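Local atomic coordinates of (2Z,6E)-hedycaryol synthase (Kitasatospora setae, PDB entry 4MC3), a protein that catalyses the magnesium-dependent 1,11-cyclisation of (2E,6E)-farnesyl diphosphate, with addition of water, to the sesquiterpene alcohol (2Z,6E)-hedycaryol. Residues A[99-104]-A[151-156]; A[106-111]-A[144-149]; A[193-196]-A[200-203]; A[207-212]-A[294-299]; A[236-241]-A[255-260]. All coordinates share one frame; numbering follows the deposited sequence.

Contact 1: A[99-104]-A[151-156]; sequences TAIDEL and QTYTTE
Within the all-helical alpha domain of a class I terpene cyclase, Ile101 of helix 95-107 packs against Gln151, Tyr153 and Thr154 of helix 136-160. The two helices run nearly antiparallel, at 159° with their axes 9.3 Å apart over these turns. Ile101 carries the apolar part. Its CD1 reaches the ring of Tyr153 obliquely, 3.9 Å from CD2, and the two side chains cross at about a right angle. On its other branch, CG2 of Ile101 lies 4.0 Å from OE1 of Gln151. The flank of the isoleucine is bordered by Thr154, whose OG1 stands 3.9 Å from Ile101 CG1.

Beside this apolar patch a single water ties the helices together. It donates to Asp102 OD1 at 2.9 Å and to Gln151 OE1 at 2.8 Å, and it accepts from Thr154 OG1 at 2.8 Å. The bend of Gln151 at chi2 (65°) swings its amide back toward helix 95-107, where OE1 also accepts from Arg105. Tyr153 OH is hydrogen-bonded to Asp82, a magnesium ligand by similarity, which places the contact next to the probable metal-binding end of the pocket. Ile85 covers Ile101 and Tyr153, and Ala120 and Leu123 of helix 118-131 pack on Leu104.

Contact 2: A[106-111]-A[144-149]; sequences GTLHGL and GHFEAF
His109 and Glu147 come at each other from opposite directions, and the imidazole meets the carboxylate edge-on. NE2 of His109 donates to OE2 of Glu147 at 2.7 Å with an N-H...O angle of 143°. The acceptor lies in the ring plane of the histidine, but on the glutamate side the approach is less regular: NE2 is on the syn side of OE2, yet 34° out of the carboxylate plane. Glu147 spans the gap because its chain is extended beyond CG (chi2 -175°). The other oxygen, OE1, makes a weak, long ion pair with Arg105.

Next to this bond Leu108 slides past Glu147 in the opposite sense, its CD1 3.8 Å from Glu147 CG. The same methyl meets the rim of the Phe146 ring, 4.0 Å from CD2, with the two side chains at about a right angle. Phe146 is itself part of an aromatic cluster. Phe149 CD2 lies over one of its faces, 4.1 Å above the plane, and Trp183 and Trp74 stack edge-to-face with it.

Phe149 lines the nerolidol pocket and is important for stabilising the cation at C-11, which makes Phe146 a second-shell neighbour of that site. The segment 106-111 closes helix 95-107 with a Schellman motif: Leu111 N bonds to Gly106 O, Gly110 N bonds to Thr107 O, and Gly110 takes the positive phi of the C-prime position.

Contact 3: A[193-196]-A[200-203]; sequences PIFL and VRTC
Leu196 and Arg201 make most of this contact, in which the loop 193-196 folds back on the short helix 198-201 that follows it. The apolar part centres on Leu196. One of its methyls, CD1, rests 4.1 Å from the backbone CA of Arg201, and the other, CD2, is 4.5 Å from CG1 of Val200, a looser touch. Tyr295 of helix 286-309 also packs on Leu196.

The flat guanidinium of Arg201 supplies the second kind of contact. Leu196 CB lies over one of its faces, with 4.3 Å between CB and NH2, whereas Phe195 CB approaches at its edge, 4.2 Å from the same NH2. The bend at chi3 (-64°) turns the head group of an otherwise extended chain back over the loop. Arg201 NH2 also stands at the edge of the Phe195 ring, which meets Trp138 edge-to-face.

Polar links complete the turn. A water donates to Leu196 O at 2.8 Å and accepts from Arg201 NH1 at 2.7 Å, bridging loop and helix. The charge of Arg201 is met by Glu189, whose OE2 forms a salt bridge with NE while its OE1 accepts from Leu196 N, so one carboxylate holds both segments.

At its end, Cys203 occupies the N-cap position before helix 204-225, with its side chain capping a backbone N. The whole is a compact connection between helices 181-188 and 204-225 of the terpene cyclase alpha fold, away from the annotated sites.

Contact 4: A[207-212]-A[294-299]; sequences NKLRRA and DYAANV
Segments 207-212 and 294-299 run in nearly the same direction, 22° between their N-to-C senses, with axes 10.6 Å apart. They belong to helices 204-225 and 286-309 of the class I terpene cyclase alpha fold. Their backbones come nearest where Arg210 CA faces Val299 CA at 7.3 Å and Leu209 CA faces Ala296 CA at 7.8 Å.

Leu209 makes the largest share of the contact. With CG anti to the backbone N (chi1 177°), it reaches toward the other helix and splits its two methyls between neighbours. CD2 presses on the CB of Ala296 at 3.6 Å, the tightest apolar touch here. Leu209 CG lies 3.9 Å from Val299 CG1, and these two side chains meet tip to tip. Val268 of helix 250-282 also packs on Leu209, and Trp185 of helix 181-188 packs on Val299, so helices 250-282 and 181-188 also border the patch.

Polar groups take over beside it. Arg210 and Tyr295 are both buried, and the guanidinium and phenol planes are turned steeply against each other. NH2 of Arg210 points at Tyr295 OH in a straight but weak hydrogen bond, 3.3 Å long with an N-H...O angle of 169°. The strongest partner of the same NH2 is the backbone carbonyl of Arg201. The phenol oxygen sits at the edge of the guanidinium, as does a water that accepts from Arg210 NE at 2.7 Å and donates to Tyr295 OH at 2.8 Å.

Contact 5: A[236-241]-A[255-260]; sequences HNAVTI and DQVAVL
Asn237 OD1 accepts from Val239 N at 2.9 Å, in the carbonyl plane and with an N-H...O angle of 136°, and so caps the start of helix 238-246. Asn237 is the N-cap residue, and the first turn it fixes presents Ala238 and Val239 to helix 250-282 of the terpene cyclase alpha fold. Its amide nitrogen ND2 donates to the backbone carbonyl of Asp222, a residue of the NXXXSXXXE motif, and the carboxylate of Asp222 accepts from Ala238 N. The helix start is thereby tied to helix 204-225, which bears Asn221 and Ser225, magnesium ligands by similarity.

Against this capped turn stands Val257, and the contact is wholly apolar. A single methyl does the touching: with CG1 anti to the backbone N (chi1 171°), the other branch, CG2, is directed at the turn. Four helices meet here, since Val223 of helix 204-225 packs on Val257, while Leu219 of that helix and Tyr171 and Leu168 of helix 168-178 lie against Ala238.

Val239 and Val257 cross at about a right angle. CG2 of Val257 is 4.0 Å from Ala238 CB and 3.8 Å from Val239 CG2.

Overall arrangement
Contacts 1 and 2 both use helices 95-107 and 136-160, contact 2 at the C-terminal end of the first; their centres are 10 Å apart, and contact 2 is nested inside the chain loop that contact 1 closes. Contacts 3 and 4 follow, 11 Å apart and touching, with helix 204-225 coming directly after helix 198-201 in the chain. Contact 4 lies across the chain's centre from contact 1, 26 Å away, and encloses contact 5 along the chain. Contact 5, 25 Å from contact 1, still touches it through Glu156 and His236. Together they join helices of the all-helical alpha domain; of the five, contact 2 contains Phe149, which touches the ligand.

Contact 1: A[99-104]-A[151-156]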
# COMPACT_ATOMS: atom_id res chain seq x y z
N THR A 99 -7.39 -5.74 -20.40
CA THR A 99 -8.50 -6.65 -20.33
C THR A 99 -8.62 -7.29 -18.92
O THR A 99 -9.69 -7.30 -18.33
CB THR A 99 -8.36 -7.75 -21.40
OG1 THR A 99 -8.36 -7.10 -22.68
CG2 THR A 99 -9.52 -8.71 -21.34
N ALA A 100 -7.50 -7.77 -18.40
CA ALA A 100 -7.49 -8.38 -17.05
C ALA A 100 -7.86 -7.34 -15.98
O ALA A 100 -8.74 -7.58 -15.08
CB ALA A 100 -6.12 -8.94 -16.79
N ILE A 101 -7.27 -6.16 -16.11
CA ILE A 101 -7.45 -5.09 -15.11
C ILE A 101 -8.89 -4.59 -15.16
O ILE A 101 -9.55 -4.38 -14.11
CB ILE A 101 -6.41 -3.95 -15.26
CG1 ILE A 101 -4.97 -4.38 -14.89
CG2 ILE A 101 -6.76 -2.72 -14.43
CD1 ILE A 101 -4.80 -4.97 -13.50
N ASP A 102 -9.46 -4.45 -16.36
CA ASP A 102 -10.79 -3.91 -16.47
C ASP A 102 -11.82 -4.88 -15.88
O ASP A 102 -12.80 -4.44 -15.28
CB ASP A 102 -11.13 -3.58 -17.92
CG ASP A 102 -10.43 -2.28 -18.42
OD1 ASP A 102 -9.80 -1.52 -17.62
OD2 ASP A 102 -10.54 -2.00 -19.64
N GLU A 103 -11.57 -6.18 -16.02
CA GLU A 103 -12.45 -7.20 -15.46
C GLU A 103 -12.41 -7.12 -13.92
O GLU A 103 -13.44 -7.16 -13.28
CB GLU A 103 -12.01 -8.59 -15.88
CG GLU A 103 -12.93 -9.65 -15.29
CD GLU A 103 -12.54 -11.05 -15.67
OE1 GLU A 103 -11.38 -11.44 -15.43
OE2 GLU A 103 -13.42 -11.75 -16.20
N LEU A 104 -11.23 -6.93 -13.36
CA LEU A 104 -11.11 -6.80 -11.90
C LEU A 104 -11.81 -5.52 -11.40
O LEU A 104 -12.57 -5.53 -10.41
CB LEU A 104 -9.64 -6.83 -11.50
CG LEU A 104 -8.95 -8.19 -11.66
CD1 LEU A 104 -7.44 -8.06 -11.55
CD2 LEU A 104 -9.44 -9.24 -10.67
N GLN A 151 -4.82 0.13 -11.84
CA GLN A 151 -4.56 0.88 -13.07
C GLN A 151 -3.10 1.06 -13.33
O GLN A 151 -2.68 1.16 -14.51
CB GLN A 151 -5.27 2.20 -13.08
CG GLN A 151 -5.30 2.90 -14.46
CD GLN A 151 -6.10 2.13 -15.53
OE1 GLN A 151 -6.88 1.18 -15.25
NE2 GLN A 151 -5.88 2.51 -16.79
N THR A 152 -2.26 1.05 -12.29
CA THR A 152 -0.81 1.19 -12.50
C THR A 152 -0.23 0.09 -13.34
O THR A 152 0.77 0.35 -14.07
CB THR A 152 -0.02 1.35 -11.19
OG1 THR A 152 -0.05 0.16 -10.39
CG2 THR A 152 -0.50 2.57 -10.48
N TYR A 153 -0.83 -1.10 -13.34
CA TYR A 153 -0.41 -2.19 -14.23
C TYR A 153 -0.58 -1.78 -15.69
O TYR A 153 0.37 -2.00 -16.51
CB TYR A 153 -1.16 -3.46 -13.92
CG TYR A 153 -0.78 -4.14 -12.62
CD1 TYR A 153 0.34 -4.96 -12.55
CD2 TYR A 153 -1.58 -4.02 -11.47
CE1 TYR A 153 0.68 -5.61 -11.37
CE2 TYR A 153 -1.22 -4.63 -10.26
CZ TYR A 153 -0.10 -5.44 -10.23
OH TYR A 153 0.30 -6.10 -9.06
N THR A 154 -1.69 -1.13 -16.01
CA THR A 154 -1.95 -0.68 -17.37
C THR A 154 -1.08 0.53 -17.71
O THR A 154 -0.50 0.56 -18.77
CB THR A 154 -3.41 -0.28 -17.49
OG1 THR A 154 -4.23 -1.44 -17.27
CG2 THR A 154 -3.68 0.36 -18.79
N THR A 155 -0.96 1.52 -16.82
CA THR A 155 -0.08 2.68 -17.07
C THR A 155 1.36 2.30 -17.42
O THR A 155 1.94 2.80 -18.42
CB THR A 155 -0.08 3.61 -15.87
OG1 THR A 155 -1.42 4.05 -15.68
CG2 THR A 155 0.83 4.84 -16.14
N GLU A 156 1.94 1.42 -16.62
CA GLU A 156 3.33 1.09 -16.84
C GLU A 156 3.51 0.34 -18.16
O GLU A 156 4.48 0.58 -18.87
CB GLU A 156 3.88 0.37 -15.60
CG GLU A 156 3.84 1.35 -14.41
CD GLU A 156 4.70 0.99 -13.22
OE1 GLU A 156 4.97 -0.23 -13.07
OE2 GLU A 156 5.09 1.94 -12.43
O HOH W 1 -6.97 -0.76 -17.28

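Contact 2: A[106-111]-A[144-149]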
# COMPACT_ATOMS: atom_id res chain seq x y z
N GLY A 106 -14.16 -3.86 -12.72
CA GLY A 106 -15.58 -4.06 -12.91
C GLY A 106 -16.22 -4.73 -11.71
O GLY A 106 -17.35 -4.35 -11.33
N THR A 107 -15.51 -5.70 -11.12
CA THR A 107 -16.05 -6.45 -9.97
C THR A 107 -16.38 -5.53 -8.81
O THR A 107 -17.29 -5.83 -8.01
CB THR A 107 -15.21 -7.67 -9.50
OG1 THR A 107 -14.05 -7.24 -8.77
CG2 THR A 107 -14.80 -8.57 -10.64
N LEU A 108 -15.69 -4.41 -8.72
CA LEU A 108 -15.87 -3.46 -7.60
C LEU A 108 -17.14 -2.65 -7.73
O LEU A 108 -17.53 -1.93 -6.81
CB LEU A 108 -14.69 -2.54 -7.45
CG LEU A 108 -13.39 -3.32 -7.37
CD1 LEU A 108 -12.29 -2.29 -7.38
CD2 LEU A 108 -13.45 -4.17 -6.08
N HIS A 109 -17.79 -2.80 -8.88
CA HIS A 109 -19.03 -2.12 -9.18
C HIS A 109 -20.16 -3.09 -9.47
O HIS A 109 -21.19 -2.68 -9.94
CB HIS A 109 -18.74 -1.18 -10.35
CG HIS A 109 -17.71 -0.16 -10.00
ND1 HIS A 109 -17.96 0.91 -9.17
CD2 HIS A 109 -16.38 -0.12 -10.27
CE1 HIS A 109 -16.86 1.60 -8.99
NE2 HIS A 109 -15.87 1.00 -9.65
N GLY A 110 -19.97 -4.36 -9.14
CA GLY A 110 -21.00 -5.38 -9.34
C GLY A 110 -21.15 -5.83 -10.78
O GLY A 110 -22.13 -6.49 -11.13
N LEU A 111 -20.19 -5.47 -11.63
CA LEU A 111 -20.25 -5.83 -13.05
C LEU A 111 -19.65 -7.22 -13.28
O LEU A 111 -18.84 -7.72 -12.48
CB LEU A 111 -19.49 -4.80 -13.89
CG LEU A 111 -20.21 -3.54 -14.39
CD1 LEU A 111 -21.26 -3.01 -13.43
CD2 LEU A 111 -19.17 -2.47 -14.70
N GLY A 144 -11.42 3.91 -4.80
CA GLY A 144 -10.58 4.77 -5.61
C GLY A 144 -9.10 4.43 -5.48
O GLY A 144 -8.37 4.36 -6.46
N HIS A 145 -8.68 4.17 -4.25
CA HIS A 145 -7.28 3.78 -4.03
C HIS A 145 -6.94 2.41 -4.65
O HIS A 145 -5.82 2.23 -5.16
CB HIS A 145 -7.02 3.80 -2.55
CG HIS A 145 -6.98 5.16 -1.93
ND1 HIS A 145 -7.27 5.36 -0.60
CD2 HIS A 145 -6.58 6.36 -2.42
CE1 HIS A 145 -7.13 6.63 -0.31
NE2 HIS A 145 -6.72 7.26 -1.40
N PHE A 146 -7.84 1.43 -4.52
CA PHE A 146 -7.63 0.10 -5.07
C PHE A 146 -7.62 0.13 -6.60
O PHE A 146 -6.79 -0.53 -7.25
CB PHE A 146 -8.59 -0.89 -4.46
CG PHE A 146 -8.17 -2.33 -4.71
CD1 PHE A 146 -7.17 -2.87 -3.92
CD2 PHE A 146 -8.72 -3.13 -5.73
CE1 PHE A 146 -6.74 -4.16 -4.15
CE2 PHE A 146 -8.25 -4.41 -5.94
CZ PHE A 146 -7.29 -4.92 -5.13
N GLU A 147 -8.56 0.87 -7.17
CA GLU A 147 -8.60 1.03 -8.62
C GLU A 147 -7.37 1.74 -9.13
O GLU A 147 -6.85 1.34 -10.17
CB GLU A 147 -9.87 1.77 -9.12
CG GLU A 147 -11.12 0.92 -8.99
CD GLU A 147 -12.36 1.52 -9.56
OE1 GLU A 147 -12.54 2.72 -9.53
OE2 GLU A 147 -13.17 0.74 -10.05
N ALA A 148 -6.89 2.75 -8.41
CA ALA A 148 -5.65 3.47 -8.79
C ALA A 148 -4.48 2.43 -8.81
O ALA A 148 -3.67 2.42 -9.71
CB ALA A 148 -5.33 4.62 -7.88
N PHE A 149 -4.38 1.61 -7.78
CA PHE A 149 -3.37 0.52 -7.68
C PHE A 149 -3.49 -0.38 -8.91
O PHE A 149 -2.50 -0.64 -9.58
CB PHE A 149 -3.59 -0.24 -6.36
CG PHE A 149 -2.91 -1.54 -6.29
CD1 PHE A 149 -1.55 -1.64 -5.96
CD2 PHE A 149 -3.64 -2.71 -6.46
CE1 PHE A 149 -0.94 -2.89 -5.91
CE2 PHE A 149 -3.06 -3.90 -6.42
CZ PHE A 149 -1.72 -4.03 -6.17

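Contact 3: A[193-196]-A[200-203]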
# COMPACT_ATOMS: atom_id res chain seq x y z
N PRO A 193 -11.72 2.96 16.76
CA PRO A 193 -13.00 3.10 17.46
C PRO A 193 -14.08 3.68 16.56
O PRO A 193 -15.23 3.34 16.73
CB PRO A 193 -12.66 4.07 18.60
CG PRO A 193 -11.20 3.86 18.83
CD PRO A 193 -10.63 3.66 17.44
N ILE A 194 -13.69 4.46 15.56
CA ILE A 194 -14.64 4.91 14.58
C ILE A 194 -13.87 5.16 13.30
O ILE A 194 -12.63 5.36 13.33
CB ILE A 194 -15.36 6.19 15.00
CG1 ILE A 194 -14.34 7.31 15.22
CG2 ILE A 194 -16.32 5.87 16.17
CD1 ILE A 194 -15.02 8.60 15.57
N PHE A 195 -14.58 5.15 12.19
CA PHE A 195 -13.98 5.56 10.93
C PHE A 195 -13.59 7.04 10.96
O PHE A 195 -14.26 7.87 11.63
CB PHE A 195 -14.92 5.23 9.74
CG PHE A 195 -15.02 3.80 9.43
CD1 PHE A 195 -14.33 3.27 8.38
CD2 PHE A 195 -15.77 2.92 10.24
CE1 PHE A 195 -14.35 1.92 8.12
CE2 PHE A 195 -15.81 1.59 9.96
CZ PHE A 195 -15.09 1.07 8.92
N LEU A 196 -12.57 7.42 10.19
CA LEU A 196 -12.21 8.82 10.05
C LEU A 196 -13.37 9.61 9.43
O LEU A 196 -13.99 9.17 8.49
CB LEU A 196 -10.97 9.00 9.19
CG LEU A 196 -9.65 8.29 9.56
CD1 LEU A 196 -8.60 8.52 8.51
CD2 LEU A 196 -9.19 8.74 10.93
N VAL A 200 -11.38 14.62 7.62
CA VAL A 200 -10.05 14.29 8.14
C VAL A 200 -9.32 13.37 7.14
O VAL A 200 -8.13 13.59 6.87
CB VAL A 200 -10.15 13.57 9.51
CG1 VAL A 200 -8.78 13.09 9.98
CG2 VAL A 200 -10.76 14.54 10.52
N ARG A 201 -10.02 12.39 6.58
CA ARG A 201 -9.41 11.41 5.66
C ARG A 201 -8.74 12.09 4.47
O ARG A 201 -7.69 11.65 4.01
CB ARG A 201 -10.44 10.42 5.13
CG ARG A 201 -9.83 9.25 4.39
CD ARG A 201 -10.86 8.25 3.88
NE ARG A 201 -11.60 7.59 4.94
CZ ARG A 201 -12.88 7.78 5.27
NH1 ARG A 201 -13.65 8.67 4.63
NH2 ARG A 201 -13.40 7.10 6.26
N THR A 202 -9.32 13.19 4.02
CA THR A 202 -8.89 13.87 2.80
C THR A 202 -8.46 15.32 3.09
O THR A 202 -8.35 16.16 2.16
CB THR A 202 -10.02 13.87 1.74
OG1 THR A 202 -11.12 14.64 2.21
CG2 THR A 202 -10.51 12.47 1.40
N CYS A 203 -8.18 15.65 4.35
CA CYS A 203 -7.62 16.96 4.69
C CYS A 203 -6.16 17.08 4.16
O CYS A 203 -5.52 16.04 3.83
CB CYS A 203 -7.70 17.22 6.19
SG CYS A 203 -6.49 16.47 7.29
O HOH W 2 -15.76 9.16 6.31

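Contact 4: A[207-212]-A[294-299]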
# COMPACT_ATOMS: atom_id res chain seq x y z
N ASN A 207 -3.45 14.03 3.49
CA ASN A 207 -3.03 13.71 2.13
C ASN A 207 -1.52 13.76 1.99
O ASN A 207 -0.92 12.92 1.31
CB ASN A 207 -3.70 14.65 1.10
CG ASN A 207 -5.20 14.46 0.98
OD1 ASN A 207 -5.78 13.43 1.30
ND2 ASN A 207 -5.84 15.48 0.43
N LYS A 208 -0.89 14.74 2.63
CA LYS A 208 0.54 14.94 2.58
C LYS A 208 1.23 13.79 3.26
O LYS A 208 2.29 13.28 2.80
CB LYS A 208 0.88 16.27 3.25
CG LYS A 208 2.36 16.66 3.34
CD LYS A 208 2.45 18.06 3.96
CE LYS A 208 3.88 18.45 4.28
NZ LYS A 208 4.01 19.87 4.72
N LEU A 209 0.68 13.39 4.41
CA LEU A 209 1.22 12.24 5.16
C LEU A 209 1.13 10.95 4.36
O LEU A 209 2.10 10.16 4.33
CB LEU A 209 0.42 12.09 6.48
CG LEU A 209 0.78 10.90 7.38
CD1 LEU A 209 2.22 10.94 7.83
CD2 LEU A 209 -0.16 10.86 8.58
N ARG A 210 -0.04 10.72 3.78
CA ARG A 210 -0.30 9.49 3.01
C ARG A 210 0.70 9.41 1.83
O ARG A 210 1.31 8.38 1.60
CB ARG A 210 -1.75 9.49 2.50
CG ARG A 210 -2.19 8.33 1.62
CD ARG A 210 -3.62 8.41 1.11
NE ARG A 210 -4.52 8.41 2.26
CZ ARG A 210 -5.27 9.45 2.70
NH1 ARG A 210 -5.36 10.58 2.05
NH2 ARG A 210 -5.97 9.30 3.82
N ARG A 211 0.85 10.49 1.08
CA ARG A 211 1.76 10.50 -0.06
C ARG A 211 3.19 10.30 0.36
O ARG A 211 3.92 9.44 -0.21
CB ARG A 211 1.61 11.79 -0.89
CG ARG A 211 2.70 11.88 -1.97
CD ARG A 211 2.51 13.13 -2.82
NE ARG A 211 3.69 13.32 -3.65
CZ ARG A 211 3.80 13.09 -4.96
NH1 ARG A 211 2.79 12.68 -5.69
NH2 ARG A 211 4.97 13.34 -5.53
N ALA A 212 3.66 11.04 1.36
CA ALA A 212 5.03 10.93 1.78
C ALA A 212 5.35 9.60 2.38
O ALA A 212 6.44 9.03 2.15
CB ALA A 212 5.39 12.05 2.73
N ASP A 294 -4.22 7.95 15.96
CA ASP A 294 -3.82 6.55 15.94
C ASP A 294 -3.56 6.13 14.47
O ASP A 294 -2.59 5.40 14.19
CB ASP A 294 -4.90 5.68 16.60
CG ASP A 294 -4.40 4.36 17.18
OD1 ASP A 294 -5.00 3.88 18.17
OD2 ASP A 294 -3.45 3.74 16.67
N TYR A 295 -4.46 6.51 13.57
CA TYR A 295 -4.24 6.22 12.14
C TYR A 295 -2.92 6.78 11.66
O TYR A 295 -2.15 6.09 11.00
CB TYR A 295 -5.38 6.81 11.34
CG TYR A 295 -5.37 6.71 9.85
CD1 TYR A 295 -5.98 5.66 9.22
CD2 TYR A 295 -4.79 7.67 9.07
CE1 TYR A 295 -6.07 5.61 7.84
CE2 TYR A 295 -4.80 7.61 7.69
CZ TYR A 295 -5.45 6.56 7.08
OH TYR A 295 -5.53 6.59 5.71
N ALA A 296 -2.62 8.03 11.98
CA ALA A 296 -1.36 8.65 11.55
C ALA A 296 -0.12 8.02 12.19
O ALA A 296 0.93 7.85 11.55
CB ALA A 296 -1.39 10.13 11.87
N ALA A 297 -0.23 7.59 13.45
CA ALA A 297 0.86 6.82 14.06
C ALA A 297 1.11 5.51 13.39
O ALA A 297 2.27 5.02 13.32
CB ALA A 297 0.62 6.60 15.57
N ASN A 298 0.06 4.89 12.85
CA ASN A 298 0.22 3.63 12.12
C ASN A 298 0.92 3.86 10.77
O ASN A 298 1.74 3.04 10.33
CB ASN A 298 -1.16 2.96 11.89
CG ASN A 298 -1.02 1.59 11.35
OD1 ASN A 298 -1.31 1.31 10.15
ND2 ASN A 298 -0.52 0.74 12.18
N VAL A 299 0.56 4.93 10.10
CA VAL A 299 1.22 5.31 8.85
C VAL A 299 2.73 5.45 9.15
O VAL A 299 3.58 4.81 8.50
CB VAL A 299 0.66 6.59 8.21
CG1 VAL A 299 1.55 7.06 7.07
CG2 VAL A 299 -0.78 6.40 7.79
O HOH W 3 -4.77 5.84 3.10

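Contact 5: A[236-241]-A[255-260]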
# COMPACT_ATOMS: atom_id res chain seq x y z
N HIS A 236 10.81 0.60 -14.09
CA HIS A 236 9.95 1.48 -13.29
C HIS A 236 10.44 1.45 -11.87
O HIS A 236 9.86 0.80 -10.98
CB HIS A 236 8.45 1.12 -13.41
CG HIS A 236 7.90 1.36 -14.77
ND1 HIS A 236 8.05 0.46 -15.80
CD2 HIS A 236 7.26 2.43 -15.29
CE1 HIS A 236 7.49 0.95 -16.89
NE2 HIS A 236 7.00 2.14 -16.61
N ASN A 237 11.50 2.23 -11.66
CA ASN A 237 12.29 2.21 -10.42
C ASN A 237 12.99 3.54 -10.40
O ASN A 237 13.62 3.94 -11.38
CB ASN A 237 13.27 1.05 -10.45
CG ASN A 237 14.08 0.90 -9.18
OD1 ASN A 237 14.84 1.77 -8.81
ND2 ASN A 237 13.94 -0.27 -8.53
N ALA A 238 12.90 4.23 -9.28
CA ALA A 238 13.45 5.58 -9.19
C ALA A 238 14.96 5.57 -9.42
O ALA A 238 15.51 6.52 -9.95
CB ALA A 238 13.13 6.19 -7.84
N VAL A 239 15.65 4.54 -8.96
CA VAL A 239 17.09 4.46 -9.13
C VAL A 239 17.44 4.47 -10.62
O VAL A 239 18.25 5.26 -11.10
CB VAL A 239 17.68 3.23 -8.46
CG1 VAL A 239 19.19 3.18 -8.75
CG2 VAL A 239 17.45 3.26 -6.97
N THR A 240 16.80 3.57 -11.32
CA THR A 240 16.99 3.44 -12.77
C THR A 240 16.63 4.71 -13.52
O THR A 240 17.31 5.09 -14.45
CB THR A 240 16.16 2.24 -13.29
OG1 THR A 240 16.55 1.10 -12.52
CG2 THR A 240 16.38 1.98 -14.75
N ILE A 241 15.51 5.32 -13.15
CA ILE A 241 15.02 6.51 -13.81
C ILE A 241 16.06 7.64 -13.71
O ILE A 241 16.32 8.34 -14.70
CB ILE A 241 13.66 6.93 -13.26
CG1 ILE A 241 12.58 5.93 -13.76
CG2 ILE A 241 13.31 8.34 -13.66
CD1 ILE A 241 11.26 6.00 -13.01
N ASP A 255 22.36 7.13 -4.20
CA ASP A 255 22.56 8.17 -3.20
C ASP A 255 21.53 9.29 -3.37
O ASP A 255 21.06 9.86 -2.40
CB ASP A 255 23.99 8.73 -3.29
CG ASP A 255 25.08 7.70 -2.94
OD1 ASP A 255 24.74 6.61 -2.42
OD2 ASP A 255 26.29 7.98 -3.17
N GLN A 256 21.18 9.59 -4.60
CA GLN A 256 20.15 10.57 -4.88
C GLN A 256 18.74 10.12 -4.44
O GLN A 256 17.95 10.95 -3.96
CB GLN A 256 20.18 10.94 -6.34
CG GLN A 256 21.47 11.70 -6.66
CD GLN A 256 21.61 12.04 -8.12
OE1 GLN A 256 22.32 11.35 -8.88
NE2 GLN A 256 20.90 13.07 -8.53
N VAL A 257 18.44 8.83 -4.61
CA VAL A 257 17.19 8.29 -4.09
C VAL A 257 17.19 8.37 -2.54
O VAL A 257 16.15 8.71 -1.94
CB VAL A 257 16.90 6.87 -4.61
CG1 VAL A 257 15.71 6.26 -3.88
CG2 VAL A 257 16.66 6.90 -6.12
N ALA A 258 18.33 8.09 -1.90
CA ALA A 258 18.45 8.23 -0.43
C ALA A 258 18.10 9.65 0.02
O ALA A 258 17.47 9.86 1.06
CB ALA A 258 19.85 7.84 0.05
N VAL A 259 18.50 10.65 -0.75
CA VAL A 259 18.16 12.04 -0.41
C VAL A 259 16.64 12.26 -0.51
O VAL A 259 15.99 12.91 0.33
CB VAL A 259 18.92 13.02 -1.31
CG1 VAL A 259 18.38 14.44 -1.18
CG2 VAL A 259 20.42 12.97 -1.00
N LEU A 260 16.05 11.70 -1.54
CA LEU A 260 14.58 11.74 -1.71
C LEU A 260 13.85 11.06 -0.58
O LEU A 260 12.81 11.55 -0.13
CB LEU A 260 14.13 11.11 -3.03
CG LEU A 260 13.44 11.91 -4.12
CD1 LEU A 260 12.77 10.92 -5.06
CD2 LEU A 260 12.42 12.88 -3.59